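Local coordinates for protein endo-beta-1,4-glucanase (cellulase B) (Bacillus halodurans, PDB 4V2X) that hydrolyses beta-glucans, including xyloglucan and mixed-linkage beta-1,3-1,4-glucans, as an endo-glucanase of glycoside hydrolase family 5 that also carries immunoglobulin-like and CBM46 modules, at residues S201-W204 and G205-R208; G231-D234 and I235-L238; R427-P430 and G431-E435. One frame throughout, in Å; residues are numbered along the deposited sequence.

Contacts 1 and 2 belong to the eight-stranded catalytic barrel, and contact 3 to the immunoglobulin-like module that follows it along the chain. Helix 209-227 joins the first two: contact 1 lies in the loop that leads into it from strand 190-193, contact 2 in the loop that leads out of it to strand 238-241. They therefore sit at the two ends of one beta-alpha-beta crossover, their centres about 32 Å apart. The centre of contact 3 is about 57 Å from that of contact 1 and 59 Å from that of contact 2. All three are local turns in separate places, each shaping one connection in a tri-modular enzyme.

Contact 1 of 3, residues S201-W204 and G205-R208; sequences SQNW and GEIR
Ser201 and Glu206 meet at the tight heart of this loop, where the serine OG donates a hydrogen bond to Glu206 OE1 at 2.6 Å. The oxygen is met on the anti side of the carboxylate, with the donor 26° out of its plane. Ser201 holds OG anti to its own backbone nitrogen (chi1 165°), and from there the same OG also accepts a nearly straight hydrogen bond from Asn203 N at 3.0 Å. The hydroxyl thus accepts one hydrogen bond from the backbone and donates one to the carboxylate, which fixes its rotation. Glu206, extended beyond CG, carries its carboxylate across the Asn203 side chain, whose CB lies 3.6 Å from Glu206 CD. The amide and carboxylate planes stand 80° apart, and Asn203 ND2 reaches Glu206 OE2 in no more than a weak hydrogen bond of 3.4 Å. Next to this polar cluster a water bridges the backbone, donating to Asn203 O at 2.9 Å and accepting from Glu206 N at 3.0 Å. The bend itself falls at Gly205, whose positive phi suits glycine. The outer side is looser. Trp204 leaves the backbone pointing away from the following residues; its indole forms a cation-pi contact with Lys199, touches Glu197 and Glu244, and lies about 4 Å from a cacodylate ion that probably came from the crystallisation liquor. Arg208 passes Ser201 CB at 4.4 Å through NH1, while its NH2 makes a salt bridge with Glu162. Ser201 and Asn203 form an ST turn, here built into the loop that carries the chain from barrel strand 190-193 to helix 209-227 in the beta/alpha barrel of family 5 glycoside hydrolases.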
loop_
_atom_site.group_PDB
_atom_site.type_symbol
_atom_site.label_atom_id
_atom_site.label_comp_id
_atom_site.label_asym_id
_atom_site.label_seq_id
_atom_site.Cartn_x
_atom_site.Cartn_y
_atom_site.Cartn_z
ATOM N N SER A 201 12.721 11.055 4.983
ATOM C CA SER A 201 13.116 11.913 6.070
ATOM C C SER A 201 14.561 12.267 5.789
ATOM O O SER A 201 15.251 11.542 5.063
ATOM C CB SER A 201 13.004 11.172 7.396
ATOM O OG SER A 201 13.693 11.874 8.412
ATOM N N GLN A 202 15.036 13.369 6.364
ATOM C CA GLN A 202 16.458 13.684 6.276
ATOM C C GLN A 202 17.282 12.661 7.072
ATOM O O GLN A 202 18.478 12.520 6.840
ATOM C CB GLN A 202 16.753 15.116 6.754
ATOM C CG GLN A 202 16.797 15.295 8.267
ATOM C CD GLN A 202 17.560 16.542 8.697
ATOM O OE1 GLN A 202 17.610 17.537 7.972
ATOM N NE2 GLN A 202 18.150 16.496 9.888
ATOM N N ASN A 203 16.634 11.954 7.998
ATOM C CA ASN A 203 17.298 10.960 8.846
ATOM C C ASN A 203 17.000 9.519 8.448
ATOM O O ASN A 203 15.942 9.227 7.893
ATOM C CB ASN A 203 16.865 11.161 10.294
ATOM C CG ASN A 203 17.256 12.524 10.832
ATOM O OD1 ASN A 203 18.318 13.050 10.502
ATOM N ND2 ASN A 203 16.395 13.105 11.654
ATOM N N TRP A 204 17.943 8.625 8.754
ATOM C CA TRP A 204 17.736 7.178 8.635
ATOM C C TRP A 204 16.882 6.657 9.788
ATOM O O TRP A 204 16.893 7.222 10.880
ATOM C CB TRP A 204 19.079 6.436 8.643
ATOM C CG TRP A 204 19.953 6.795 7.496
ATOM C CD1 TRP A 204 20.850 7.823 7.434
ATOM C CD2 TRP A 204 20.002 6.141 6.227
ATOM N NE1 TRP A 204 21.461 7.845 6.204
ATOM C CE2 TRP A 204 20.958 6.824 5.442
ATOM C CE3 TRP A 204 19.329 5.047 5.676
ATOM C CZ2 TRP A 204 21.257 6.446 4.138
ATOM C CZ3 TRP A 204 19.628 4.672 4.381
ATOM C CH2 TRP A 204 20.586 5.369 3.626
ATOM N N GLY A 205 16.155 5.573 9.542
ATOM C CA GLY A 205 15.369 4.919 10.585
ATOM C C GLY A 205 14.135 5.691 11.018
ATOM O O GLY A 205 13.677 5.542 12.150
ATOM N N GLU A 206 13.596 6.510 10.115
ATOM C CA GLU A 206 12.376 7.268 10.376
ATOM C C GLU A 206 11.371 7.006 9.258
ATOM O O GLU A 206 10.801 7.939 8.687
ATOM C CB GLU A 206 12.680 8.767 10.489
ATOM C CG GLU A 206 13.589 9.120 11.658
ATOM C CD GLU A 206 13.697 10.619 11.898
ATOM O OE1 GLU A 206 13.389 11.410 10.977
ATOM O OE2 GLU A 206 14.101 11.011 13.013
ATOM N N ILE A 207 11.163 5.725 8.958
ATOM C CA ILE A 207 10.237 5.316 7.905
ATOM C C ILE A 207 8.821 5.283 8.467
ATOM O O ILE A 207 8.525 4.505 9.369
ATOM C CB ILE A 207 10.595 3.933 7.324
ATOM C CG1 ILE A 207 12.017 3.943 6.752
ATOM C CG2 ILE A 207 9.595 3.537 6.242
ATOM C CD1 ILE A 207 12.565 2.566 6.437
ATOM N N ARG A 208 7.957 6.131 7.929
ATOM C CA ARG A 208 6.578 6.249 8.377
ATOM C C ARG A 208 5.660 5.573 7.364
ATOM O O ARG A 208 6.079 5.256 6.249
ATOM C CB ARG A 208 6.222 7.726 8.566
ATOM C CG ARG A 208 7.093 8.404 9.618
ATOM C CD ARG A 208 6.634 9.811 9.962
ATOM N NE ARG A 208 7.085 10.804 8.985
ATOM C CZ ARG A 208 8.310 11.332 8.929
ATOM N NH1 ARG A 208 9.260 10.966 9.787
ATOM N NH2 ARG A 208 8.595 12.232 7.990
HETATM O O HOH W 1 14.096 7.143 7.192
#

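Contact 2 of 3, residues G231-D234 and I235-L238; sequences GQND and IRPL
Asn233 and Arg236 run alongside each other in the same direction, the amide oxygen of the first set against the guanidinium edge of the second. Both Arg236 NE (2.7 Å) and Arg236 NH2 (3.1 Å) donate to Asn233 OD1, so that one oxygen is held by two nitrogens along the NE side of the guanidinium. NE makes the straighter bond, with 160° at its hydrogen. Asn233 OD1 sits practically in the guanidinium plane, yet the amide and guanidinium planes are turned 76° against each other. Arg236 runs out extended from the backbone and then bends at chi3 (-52°), which swings NE and NH2 round to the asparagine; the same bend leaves NH2 3.7 Å from Gln232 CB. Asn233 is the second residue of a beta turn, Gln232 to Ile235, closed by Ile235 N donating to Gln232 O at 3.2 Å; Arg236 follows directly, and its N adds a weak bond to the same oxygen. This turn lies between helix 209-227 and strand 238-241, one of the connections that bring the chain back from a helix to the next parallel strand of the beta/alpha barrel. Arg236 is buried against Phe192 of the neighbouring strand, and its remaining donors are met by backbone oxygens: NH1 by Leu190 and Pro187, NH2 by Tyr186. Its charge is thus surrounded by neutral oxygens, whose dipoles would be expected to stabilise it. Asn233 spends its other amide end, ND2, on Ser229 OG and Ser180 O, which settles which way the amide is flipped. On the outer side of the turn Asp234 and Ile235 also run alongside each other, Asp234 OD2 4.0 Å from Ile235 CG2, while Ile235 CG1 rests 3.5 Å from Gln232 O.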
loop_
_atom_site.group_PDB
_atom_site.type_symbol
_atom_site.label_atom_id
_atom_site.label_comp_id
_atom_site.label_asym_id
_atom_site.label_seq_id
_atom_site.Cartn_x
_atom_site.Cartn_y
_atom_site.Cartn_z
ATOM N N GLY A 231 13.214 2.094 -28.256
ATOM C CA GLY A 231 14.424 1.281 -28.344
ATOM C C GLY A 231 14.263 -0.063 -27.648
ATOM O O GLY A 231 13.250 -0.740 -27.803
ATOM N N GLN A 232 15.262 -0.427 -26.852
ATOM C CA GLN A 232 15.261 -1.679 -26.093
ATOM C C GLN A 232 14.622 -1.557 -24.702
ATOM O O GLN A 232 14.666 -2.511 -23.914
ATOM C CB GLN A 232 16.703 -2.149 -25.904
ATOM C CG GLN A 232 17.526 -2.235 -27.178
ATOM C CD GLN A 232 17.666 -3.655 -27.665
ATOM O OE1 GLN A 232 16.687 -4.279 -28.071
ATOM N NE2 GLN A 232 18.885 -4.185 -27.611
ATOM N N ASN A 233 14.027 -0.405 -24.399
ATOM C CA ASN A 233 13.532 -0.126 -23.046
ATOM C C ASN A 233 12.226 -0.824 -22.692
ATOM O O ASN A 233 11.797 -0.794 -21.533
ATOM C CB ASN A 233 13.404 1.383 -22.829
ATOM C CG ASN A 233 14.747 2.089 -22.838
ATOM O OD1 ASN A 233 15.805 1.448 -22.800
ATOM N ND2 ASN A 233 14.716 3.412 -22.880
ATOM N N ASP A 234 11.593 -1.454 -23.682
ATOM C CA ASP A 234 10.436 -2.305 -23.423
ATOM C C ASP A 234 10.816 -3.590 -22.684
ATOM O O ASP A 234 9.984 -4.163 -21.988
ATOM C CB ASP A 234 9.685 -2.637 -24.724
ATOM C CG ASP A 234 10.551 -3.343 -25.752
ATOM O OD1 ASP A 234 11.780 -3.112 -25.786
ATOM O OD2 ASP A 234 9.985 -4.125 -26.547
ATOM N N ILE A 235 12.063 -4.031 -22.837
ATOM C CA ILE A 235 12.553 -5.238 -22.167
ATOM C C ILE A 235 13.772 -5.034 -21.250
ATOM O O ILE A 235 14.165 -5.962 -20.542
ATOM C CB ILE A 235 12.876 -6.358 -23.187
ATOM C CG1 ILE A 235 14.030 -5.959 -24.121
ATOM C CG2 ILE A 235 11.630 -6.706 -23.987
ATOM C CD1 ILE A 235 14.522 -7.094 -24.995
ATOM N N ARG A 236 14.362 -3.839 -21.248
ATOM C CA ARG A 236 15.570 -3.591 -20.456
ATOM C C ARG A 236 15.301 -3.908 -18.997
ATOM O O ARG A 236 14.303 -3.451 -18.443
ATOM C CB ARG A 236 16.019 -2.138 -20.575
ATOM C CG ARG A 236 17.343 -1.840 -19.882
ATOM C CD ARG A 236 17.745 -0.383 -20.036
ATOM N NE ARG A 236 17.723 0.032 -21.437
ATOM C CZ ARG A 236 18.622 -0.311 -22.359
ATOM N NH1 ARG A 236 19.663 -1.080 -22.054
ATOM N NH2 ARG A 236 18.470 0.114 -23.613
ATOM N N PRO A 237 16.191 -4.692 -18.363
ATOM C CA PRO A 237 15.981 -4.954 -16.945
ATOM C C PRO A 237 15.995 -3.686 -16.092
ATOM O O PRO A 237 16.793 -2.775 -16.329
ATOM C CB PRO A 237 17.153 -5.873 -16.594
ATOM C CG PRO A 237 17.347 -6.644 -17.854
ATOM C CD PRO A 237 17.186 -5.614 -18.935
ATOM N N LEU A 238 15.096 -3.649 -15.116
ATOM C CA LEU A 238 14.953 -2.516 -14.215
ATOM C C LEU A 238 15.144 -2.993 -12.793
ATOM O O LEU A 238 14.639 -4.052 -12.398
ATOM C CB LEU A 238 13.573 -1.877 -14.359
ATOM C CG LEU A 238 13.208 -1.458 -15.781
ATOM C CD1 LEU A 238 11.822 -0.841 -15.810
ATOM C CD2 LEU A 238 14.242 -0.503 -16.352
#

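Contact 3 of 3, residues R427-P430 and G431-E435; sequences RLTP and GQDYE
Thr429 and Asp433 face each other across a tight backbone loop, closed where Asp433 N donates to Thr429 O at 2.9 Å and overlapped by a second backbone bond, Gly431 N to Tyr434 O. The aspartate side chain doubles the link: its OD2 accepts from Thr429 N at 2.8 Å in an almost straight bond (175°), met on the anti side of the carboxylate. The other oxygen, Asp433 OD1, takes a bond from Gln432 NE2 at 2.8 Å and another from His446 NE2. Tyr434 holds CG between its backbone N and carbonyl carbon (chi1 69°), a rotation that brings the ring against Pro430. Pro430 CA sits over the ring face in a CH-pi contact, 4.0 Å from the centroid and 26° off the normal. Pro430 CG approaches Tyr434 OH to 3.5 Å. Leu428 comes to the same ring from another side, its CB 3.8 Å from Tyr434 CD1 and its carbonyl oxygen at the ring edge. A water joins that oxygen to Tyr434 OH. Leu428 also packs on Leu421 and Val447, burying the inner side of the loop in the immunoglobulin-like module, where the chain crosses from strand 426-427 at the border of one sheet to strand 434-437 at the border of the other. With a backbone amide, a side-chain amide and a histidine all directed at it, the buried carboxylate of Asp433 is probably kept ionised, and its negative charge may in turn favour a protonated His446.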
loop_
_atom_site.group_PDB
_atom_site.type_symbol
_atom_site.label_atom_id
_atom_site.label_comp_id
_atom_site.label_asym_id
_atom_site.label_seq_id
_atom_site.Cartn_x
_atom_site.Cartn_y
_atom_site.Cartn_z
ATOM N N ARG A 427 58.373 -24.418 3.863
ATOM C CA ARG A 427 57.502 -25.557 4.110
ATOM C C ARG A 427 57.886 -26.241 5.420
ATOM O O ARG A 427 59.057 -26.565 5.645
ATOM C CB ARG A 427 57.581 -26.559 2.949
ATOM C CG ARG A 427 56.696 -27.782 3.136
ATOM C CD ARG A 427 57.022 -28.883 2.142
ATOM N NE ARG A 427 56.317 -30.130 2.453
ATOM C CZ ARG A 427 56.735 -31.068 3.309
ATOM N NH1 ARG A 427 57.879 -30.936 3.982
ATOM N NH2 ARG A 427 55.994 -32.155 3.497
ATOM N N LEU A 428 56.893 -26.446 6.281
ATOM C CA LEU A 428 57.090 -27.142 7.547
ATOM C C LEU A 428 56.774 -28.623 7.410
ATOM O O LEU A 428 55.995 -29.029 6.551
ATOM C CB LEU A 428 56.207 -26.526 8.629
ATOM C CG LEU A 428 56.455 -25.050 8.944
ATOM C CD1 LEU A 428 55.432 -24.555 9.952
ATOM C CD2 LEU A 428 57.860 -24.818 9.470
ATOM N N THR A 429 57.377 -29.423 8.282
ATOM C CA THR A 429 57.202 -30.862 8.268
ATOM C C THR A 429 56.059 -31.263 9.187
ATOM O O THR A 429 56.097 -30.959 10.376
ATOM C CB THR A 429 58.482 -31.565 8.740
ATOM O OG1 THR A 429 59.583 -31.140 7.928
ATOM C CG2 THR A 429 58.335 -33.082 8.658
ATOM N N PRO A 430 55.035 -31.945 8.643
ATOM C CA PRO A 430 53.941 -32.441 9.482
ATOM C C PRO A 430 54.460 -33.305 10.626
ATOM O O PRO A 430 55.424 -34.051 10.439
ATOM C CB PRO A 430 53.104 -33.290 8.517
ATOM C CG PRO A 430 53.445 -32.801 7.157
ATOM C CD PRO A 430 54.836 -32.259 7.215
ATOM N N GLY A 431 53.835 -33.186 11.796
ATOM C CA GLY A 431 54.243 -33.932 12.982
ATOM C C GLY A 431 55.393 -33.262 13.703
ATOM O O GLY A 431 55.255 -32.859 14.857
ATOM N N GLN A 432 56.529 -33.148 13.020
ATOM C CA GLN A 432 57.726 -32.534 13.584
ATOM C C GLN A 432 57.487 -31.071 13.961
ATOM O O GLN A 432 57.786 -30.665 15.077
ATOM C CB GLN A 432 58.881 -32.624 12.581
ATOM C CG GLN A 432 60.211 -32.085 13.093
ATOM C CD GLN A 432 61.174 -31.745 11.966
ATOM O OE1 GLN A 432 61.636 -32.629 11.244
ATOM N NE2 GLN A 432 61.487 -30.457 11.815
ATOM N N ASP A 433 56.952 -30.296 13.020
ATOM C CA ASP A 433 56.826 -28.842 13.177
ATOM C C ASP A 433 55.420 -28.369 13.543
ATOM O O ASP A 433 55.261 -27.258 14.048
ATOM C CB ASP A 433 57.261 -28.144 11.894
ATOM C CG ASP A 433 58.718 -28.388 11.551
ATOM O OD1 ASP A 433 59.544 -28.577 12.475
ATOM O OD2 ASP A 433 59.039 -28.380 10.344
ATOM N N TYR A 434 54.412 -29.192 13.277
ATOM C CA TYR A 434 53.033 -28.865 13.610
ATOM C C TYR A 434 52.148 -30.108 13.639
ATOM O O TYR A 434 52.502 -31.160 13.092
ATOM C CB TYR A 434 52.462 -27.850 12.606
ATOM C CG TYR A 434 52.245 -28.393 11.216
ATOM C CD1 TYR A 434 53.275 -28.389 10.276
ATOM C CD2 TYR A 434 51.008 -28.894 10.833
ATOM C CE1 TYR A 434 53.074 -28.882 8.999
ATOM C CE2 TYR A 434 50.799 -29.389 9.563
ATOM C CZ TYR A 434 51.832 -29.378 8.648
ATOM O OH TYR A 434 51.617 -29.865 7.383
ATOM N N GLU A 435 50.989 -29.972 14.274
ATOM C CA GLU A 435 49.984 -31.023 14.280
ATOM C C GLU A 435 48.615 -30.449 14.049
ATOM O O GLU A 435 48.308 -29.351 14.510
ATOM C CB GLU A 435 49.951 -31.732 15.628
ATOM C CG GLU A 435 51.232 -32.430 16.005
ATOM C CD GLU A 435 51.083 -33.176 17.312
ATOM O OE1 GLU A 435 50.006 -33.779 17.527
ATOM O OE2 GLU A 435 52.032 -33.149 18.122
HETATM O O HOH W 2 53.553 -28.489 5.369
#